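Local coordinates for protein ribokinase (Arabidopsis thaliana, PDB 6ILS) that phosphorylates D-ribose at O-5 with ATP and a divalent cation, probably magnesium, giving D-ribose 5-phosphate for nucleotide and amino-acid synthesis or the pentose phosphate pathway, at residues V139-E144 with I151-A156; L166-G169 with P174-N177. One frame throughout, in Å; residues are numbered along the deposited sequence.

Interaction 1: residues V139-E144 with I151-A156; sequences VLLQRE and IQVAKA. With RIB (alpha-D-ribofuranose), chain F.
Val153 of the helix puts one methyl against two strand residues at once: its CG1 lies 3.8 Å from Leu141 CD2 and 4.0 Å from Val139 CG1. The torsion that sets CG1 opposite the backbone N (chi1 168°) brings this branch to the strand. Leu141 and Val153 run past one another in opposite senses, and the other leucine methyl, CD1, reaches Ala154 CB at 4.3 Å; alanine is short enough to let the helix lie over the sheet. Beta-branched valines and a leucine suit this buried, purely apolar seam.

At the C-terminal end of the strand, the side chain of Glu144, extended beyond CG, reaches the sugar, where its OE2 accepts a hydrogen bond from ribose O1 at 2.6 Å. The other carboxylate oxygen, OE1, is held by Lys41 N and Ser10 OG, which would fix the group's rotation. Just before it in the chain, Arg143 NH2 forms a salt bridge with Asp147 at the start of the helix, and Asn150 ND2 donates to Gln142 O, tying strand to helix.

Strand and helix run nearly antiparallel, at 157° with axes 10.0 Å apart, as the first half of a right-handed beta-alpha-beta crossover does; the substrate-binding residue just past the strand's C-terminal edge is characteristic of such alpha/beta folds.

Interaction 2: residues L166-G169 with P174-N177; sequences LDVG and PIPN
Ile175, from an irregular loop, is the only loop residue in this contact and sends its two branches to different strand residues. Its CG2 lies 4.2 Å from Leu166 CD2, while the longer branch ends with CD1 at 4.0 Å from Val168 CG1 and at 4.2 Å from Val168 CG2. With CG1 placed opposite the carbonyl carbon (chi1 -51°) and the chain extended beyond it, the delta methyl reaches both valine methyls. The valine and isoleucine side chains meet at about a right angle, whereas Leu166 and Ile175 pass alongside in opposite directions. Branched residues fit here because each can divide its methyls among several neighbours in a buried patch where only carbon atoms meet between the two segments, with the Arg143 side chain lying against Leu166 and Ile175.

Between the two touching strand residues, Asp167 turns to the other face. Its OD1 accepts from Gly169 N at 2.9 Å, closing an Asx turn; the donor approaches from above the carboxylate plane, 68° out of it, with a nearly straight N-H angle of 166°. OD1 also forms a salt bridge with Lys225, a predicted ATP-binding residue.

Pro176, at the N-cap position, leads from the loop into helix 177-180. Strand 164-170 lies between strands 138-143 and 185-187 in the large sheet, with Leu186 beside the patch and Leu196 of helix 190-197 packing against Ile175.

The two contacts follow in series along the chain and meet in one sheet, their centres about 10 Å apart. Strands 138-143 and 164-170 are parallel neighbours, joined by probable hydrogen bonds from Asp167 N to Leu141 O (2.8 Å) and from Arg143 N to Gly169 O (2.9 Å). The Arg143 side chain reaches on from strand 138-143 to the loop of interaction 2, where NH1 bonds the carbonyl of Thr173 and the side chain packs on Ile175. Interaction 1 ends in the ribose pocket, where Asp14, Lys41 and Asp259, the predicted proton acceptor, also bind the sugar. Interaction 2 lies nearer the nucleotide: the Val168 side chain is about 8 Å from ATP and about 12 Å from ribose.

Interaction 1: residues V139-E144 with I151-A156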
ATOM      1  N   VAL B 139      30.139   2.210   6.859  1.00 17.58           N
ATOM      2  CA  VAL B 139      28.844   1.617   7.173  1.00 19.15           C
ATOM      3  C   VAL B 139      27.841   2.693   7.574  1.00 18.42           C
ATOM      4  O   VAL B 139      28.187   3.596   8.337  1.00 15.83           O
ATOM      5  CB  VAL B 139      28.976   0.553   8.318  1.00 18.60           C
ATOM      6  CG1 VAL B 139      27.610   0.074   8.783  1.00 20.04           C
ATOM      7  CG2 VAL B 139      29.822  -0.608   7.849  1.00 19.89           C
ATOM      8  N   LEU B 140      26.613   2.612   7.038  1.00 14.49           N
ATOM      9  CA  LEU B 140      25.552   3.579   7.331  1.00 14.54           C
ATOM     10  C   LEU B 140      24.374   2.902   7.996  1.00 15.95           C
ATOM     11  O   LEU B 140      23.891   1.896   7.482  1.00 17.82           O
ATOM     12  CB  LEU B 140      25.026   4.261   6.046  1.00 15.79           C
ATOM     13  CG  LEU B 140      25.947   5.031   5.126  1.00 25.58           C
ATOM     14  CD1 LEU B 140      25.116   5.970   4.201  1.00 20.94           C
ATOM     15  CD2 LEU B 140      27.007   5.780   5.909  1.00 26.63           C
ATOM     16  N   LEU B 141      23.931   3.468   9.118  1.00 14.97           N
ATOM     17  CA  LEU B 141      22.774   3.018   9.887  1.00 15.18           C
ATOM     18  C   LEU B 141      21.768   4.155  10.030  1.00 17.36           C
ATOM     19  O   LEU B 141      22.138   5.334   9.914  1.00 15.51           O
ATOM     20  CB  LEU B 141      23.232   2.542  11.281  1.00 15.55           C
ATOM     21  CG  LEU B 141      24.432   1.599  11.286  1.00 14.38           C
ATOM     22  CD1 LEU B 141      24.946   1.392  12.724  1.00 18.87           C
ATOM     23  CD2 LEU B 141      24.080   0.223  10.623  1.00 14.55           C
ATOM     24  N   GLN B 142      20.503   3.816  10.284  1.00 13.39           N
ATOM     25  CA  GLN B 142      19.496   4.797  10.666  1.00 17.14           C
ATOM     26  C   GLN B 142      18.696   4.229  11.846  1.00 17.60           C
ATOM     27  O   GLN B 142      19.094   3.226  12.429  1.00 19.21           O
ATOM     28  CB  GLN B 142      18.555   5.143   9.504  1.00 16.14           C
ATOM     29  CG  GLN B 142      19.231   5.151   8.133  1.00 14.81           C
ATOM     30  CD  GLN B 142      19.522   3.737   7.618  1.00 17.20           C
ATOM     31  OE1 GLN B 142      18.710   2.805   7.777  1.00 15.66           O
ATOM     32  NE2 GLN B 142      20.677   3.576   7.013  1.00 16.29           N
ATOM     33  N   ARG B 143      17.569   4.847  12.178  1.00 17.09           N
ATOM     34  CA  ARG B 143      16.798   4.353  13.315  1.00 21.88           C
ATOM     35  C   ARG B 143      15.418   3.854  12.934  1.00 18.22           C
ATOM     36  O   ARG B 143      14.408   4.255  13.512  1.00 21.89           O
ATOM     37  CB  ARG B 143      16.727   5.434  14.371  1.00 23.17           C
ATOM     38  CG  ARG B 143      18.128   5.817  14.797  1.00 24.30           C
ATOM     39  CD  ARG B 143      18.219   6.200  16.251  1.00 34.02           C
ATOM     40  NE  ARG B 143      17.763   5.151  17.165  1.00 34.64           N
ATOM     41  CZ  ARG B 143      16.868   5.369  18.123  1.00 34.82           C
ATOM     42  NH1 ARG B 143      16.334   6.578  18.247  1.00 32.71           N
ATOM     43  NH2 ARG B 143      16.492   4.392  18.940  1.00 38.89           N
ATOM     44  N   GLU B 144      15.404   2.936  11.973  1.00 16.56           N
ATOM     45  CA  GLU B 144      14.168   2.317  11.477  1.00 15.69           C
ATOM     46  C   GLU B 144      14.271   0.792  11.508  1.00 20.02           C
ATOM     47  O   GLU B 144      13.465   0.091  10.888  1.00 18.28           O
ATOM     48  CB  GLU B 144      13.864   2.818  10.045  1.00 19.44           C
ATOM     49  CG  GLU B 144      13.512   4.294   9.979  1.00 19.02           C
ATOM     50  CD  GLU B 144      12.926   4.729   8.623  1.00 23.00           C
ATOM     51  OE1 GLU B 144      13.261   4.124   7.574  1.00 21.14           O
ATOM     52  OE2 GLU B 144      12.108   5.674   8.625  1.00 23.32           O
ATOM     53  N   ILE B 151      23.280  -1.885  17.328  1.00 25.67           N
ATOM     54  CA  ILE B 151      24.383  -2.007  18.289  1.00 23.18           C
ATOM     55  C   ILE B 151      25.346  -3.100  17.851  1.00 23.33           C
ATOM     56  O   ILE B 151      26.548  -2.885  17.791  1.00 26.78           O
ATOM     57  CB  ILE B 151      23.851  -2.261  19.714  1.00 24.17           C
ATOM     58  CG1 ILE B 151      23.238  -0.974  20.264  1.00 27.48           C
ATOM     59  CG2 ILE B 151      24.981  -2.745  20.625  1.00 30.34           C
ATOM     60  CD1 ILE B 151      22.400  -1.157  21.495  1.00 30.79           C
ATOM     61  N   GLN B 152      24.814  -4.253  17.457  1.00 24.42           N
ATOM     62  CA  GLN B 152      25.655  -5.355  17.026  1.00 22.65           C
ATOM     63  C   GLN B 152      26.469  -5.025  15.780  1.00 26.97           C
ATOM     64  O   GLN B 152      27.623  -5.439  15.654  1.00 25.00           O
ATOM     65  CB  GLN B 152      24.797  -6.609  16.779  1.00 25.11           C
ATOM     66  CG  GLN B 152      24.096  -7.132  18.033  1.00 26.74           C
ATOM     67  CD  GLN B 152      23.201  -8.326  17.742  1.00 30.03           C
ATOM     68  OE1 GLN B 152      23.648  -9.340  17.196  1.00 33.20           O
ATOM     69  NE2 GLN B 152      21.924  -8.195  18.076  1.00 29.27           N
ATOM     70  N   VAL B 153      25.873  -4.298  14.838  1.00 23.01           N
ATOM     71  CA  VAL B 153      26.593  -3.944  13.617  1.00 23.63           C
ATOM     72  C   VAL B 153      27.732  -2.965  13.925  1.00 20.76           C
ATOM     73  O   VAL B 153      28.865  -3.148  13.488  1.00 21.96           O
ATOM     74  CB  VAL B 153      25.630  -3.327  12.569  1.00 21.07           C
ATOM     75  CG1 VAL B 153      26.413  -2.686  11.422  1.00 21.59           C
ATOM     76  CG2 VAL B 153      24.682  -4.395  12.051  1.00 22.64           C
ATOM     77  N   ALA B 154      27.414  -1.930  14.685  1.00 23.30           N
ATOM     78  CA  ALA B 154      28.390  -0.890  14.988  1.00 24.24           C
ATOM     79  C   ALA B 154      29.582  -1.481  15.739  1.00 30.11           C
ATOM     80  O   ALA B 154      30.732  -1.202  15.406  1.00 28.54           O
ATOM     81  CB  ALA B 154      27.751   0.207  15.787  1.00 20.72           C
ATOM     82  N   LYS B 155      29.296  -2.328  16.726  1.00 31.10           N
ATOM     83  CA  LYS B 155      30.359  -2.970  17.510  1.00 29.39           C
ATOM     84  C   LYS B 155      31.224  -3.872  16.643  1.00 31.93           C
ATOM     85  O   LYS B 155      32.439  -3.946  16.830  1.00 35.44           O
ATOM     86  CB  LYS B 155      29.766  -3.762  18.678  1.00 29.23           C
ATOM     87  CG  LYS B 155      29.302  -2.862  19.800  1.00 32.75           C
ATOM     88  CD  LYS B 155      28.810  -3.637  21.008  1.00 39.80           C
ATOM     89  CE  LYS B 155      28.327  -2.663  22.070  1.00 43.17           C
ATOM     90  NZ  LYS B 155      27.984  -3.331  23.360  1.00 48.60           N
ATOM     91  N   ALA B 156      30.607  -4.527  15.666  1.00 30.80           N
ATOM     92  CA  ALA B 156      31.345  -5.401  14.755  1.00 31.81           C
ATOM     93  C   ALA B 156      32.281  -4.606  13.851  1.00 36.05           C
ATOM     94  O   ALA B 156      33.240  -5.150  13.304  1.00 35.65           O
ATOM     95  CB  ALA B 156      30.384  -6.233  13.910  1.00 33.08           C
TER
HETATM   96  O5  RIB F 402      13.739   9.618   4.547  1.00 23.86           O
HETATM   97  C5  RIB F 402      12.708   9.124   3.734  1.00 29.46           C
HETATM   98  C4  RIB F 402      12.172   7.964   4.278  1.00 31.25           C
HETATM   99  O4  RIB F 402      11.731   8.136   5.711  1.00 37.35           O
HETATM  100  C3  RIB F 402      10.806   7.715   3.504  1.00 35.27           C
HETATM  101  O3  RIB F 402      11.122   6.937   2.251  1.00 32.26           O
HETATM  102  C2  RIB F 402      10.019   7.190   4.330  1.00 35.67           C
HETATM  103  O2  RIB F 402       9.713   5.770   4.030  1.00 29.15           O
HETATM  104  C1  RIB F 402      10.703   7.340   5.844  1.00 36.28           C
HETATM  105  O1  RIB F 402      11.106   6.105   6.311  1.00 29.79           O

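Interaction 2: residues L166-G169 with P174-N177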
ATOM      1  N   LEU B 166      25.678   7.008  11.900  1.00 17.04           N
ATOM      2  CA  LEU B 166      24.325   6.790  12.340  1.00 16.80           C
ATOM      3  C   LEU B 166      23.473   8.009  12.034  1.00 18.59           C
ATOM      4  O   LEU B 166      23.657   9.092  12.605  1.00 17.96           O
ATOM      5  CB  LEU B 166      24.278   6.459  13.845  1.00 18.27           C
ATOM      6  CG  LEU B 166      22.882   6.393  14.453  1.00 18.47           C
ATOM      7  CD1 LEU B 166      22.068   5.197  13.913  1.00 16.58           C
ATOM      8  CD2 LEU B 166      22.971   6.322  15.998  1.00 24.13           C
ATOM      9  N   ASP B 167      22.548   7.821  11.102  1.00 19.06           N
ATOM     10  CA  ASP B 167      21.547   8.819  10.777  1.00 19.73           C
ATOM     11  C   ASP B 167      20.500   8.696  11.858  1.00 22.19           C
ATOM     12  O   ASP B 167      20.103   7.580  12.213  1.00 20.39           O
ATOM     13  CB  ASP B 167      20.994   8.567   9.360  1.00 21.05           C
ATOM     14  CG  ASP B 167      19.758   9.387   9.037  1.00 25.54           C
ATOM     15  OD1 ASP B 167      19.502  10.411   9.694  1.00 26.56           O
ATOM     16  OD2 ASP B 167      19.020   8.987   8.103  1.00 30.77           O
ATOM     17  N   VAL B 168      20.076   9.824  12.412  1.00 20.53           N
ATOM     18  CA  VAL B 168      19.191   9.795  13.571  1.00 22.38           C
ATOM     19  C   VAL B 168      17.756   9.682  13.097  1.00 24.94           C
ATOM     20  O   VAL B 168      16.843   9.421  13.878  1.00 25.82           O
ATOM     21  CB  VAL B 168      19.411  11.041  14.473  1.00 24.25           C
ATOM     22  CG1 VAL B 168      18.511  11.005  15.693  1.00 25.93           C
ATOM     23  CG2 VAL B 168      20.836  11.066  14.930  1.00 22.50           C
ATOM     24  N   GLY B 169      17.556   9.827  11.788  1.00 24.36           N
ATOM     25  CA  GLY B 169      16.228   9.704  11.218  1.00 22.53           C
ATOM     26  C   GLY B 169      15.596   8.355  11.518  1.00 22.65           C
ATOM     27  O   GLY B 169      16.272   7.320  11.504  1.00 20.74           O
ATOM     28  N   PRO B 174      14.869   7.815  22.578  1.00 38.38           N
ATOM     29  CA  PRO B 174      16.258   8.149  22.918  1.00 38.67           C
ATOM     30  C   PRO B 174      17.225   7.144  22.310  1.00 33.02           C
ATOM     31  O   PRO B 174      16.874   5.983  22.130  1.00 33.97           O
ATOM     32  CB  PRO B 174      16.277   8.076  24.450  1.00 38.40           C
ATOM     33  CG  PRO B 174      14.861   8.331  24.853  1.00 35.43           C
ATOM     34  CD  PRO B 174      14.017   7.706  23.778  1.00 38.38           C
ATOM     35  N   ILE B 175      18.422   7.596  21.970  1.00 36.32           N
ATOM     36  CA  ILE B 175      19.436   6.701  21.436  1.00 35.06           C
ATOM     37  C   ILE B 175      20.217   6.060  22.579  1.00 37.11           C
ATOM     38  O   ILE B 175      20.733   6.760  23.446  1.00 38.30           O
ATOM     39  CB  ILE B 175      20.425   7.435  20.511  1.00 36.06           C
ATOM     40  CG1 ILE B 175      19.677   8.255  19.452  1.00 36.93           C
ATOM     41  CG2 ILE B 175      21.397   6.439  19.887  1.00 27.11           C
ATOM     42  CD1 ILE B 175      20.593   9.146  18.621  1.00 34.48           C
ATOM     43  N   PRO B 176      20.311   4.728  22.581  1.00 35.17           N
ATOM     44  CA  PRO B 176      21.085   4.029  23.611  1.00 34.31           C
ATOM     45  C   PRO B 176      22.545   4.448  23.587  1.00 36.37           C
ATOM     46  O   PRO B 176      23.135   4.529  22.513  1.00 29.43           O
ATOM     47  CB  PRO B 176      20.950   2.557  23.215  1.00 34.67           C
ATOM     48  CG  PRO B 176      19.731   2.496  22.354  1.00 35.66           C
ATOM     49  CD  PRO B 176      19.685   3.795  21.627  1.00 33.86           C
ATOM     50  N   ASN B 177      23.129   4.701  24.753  1.00 31.27           N
ATOM     51  CA  ASN B 177      24.510   5.172  24.810  1.00 29.86           C
ATOM     52  C   ASN B 177      25.475   4.140  24.311  1.00 29.22           C
ATOM     53  O   ASN B 177      26.562   4.461  23.840  1.00 34.97           O
ATOM     54  CB  ASN B 177      24.874   5.573  26.242  1.00 33.97           C
ATOM     55  CG  ASN B 177      24.197   6.840  26.656  1.00 36.65           C
ATOM     56  OD1 ASN B 177      24.308   7.855  25.972  1.00 40.49           O
ATOM     57  ND2 ASN B 177      23.453   6.789  27.751  1.00 39.51           N
TER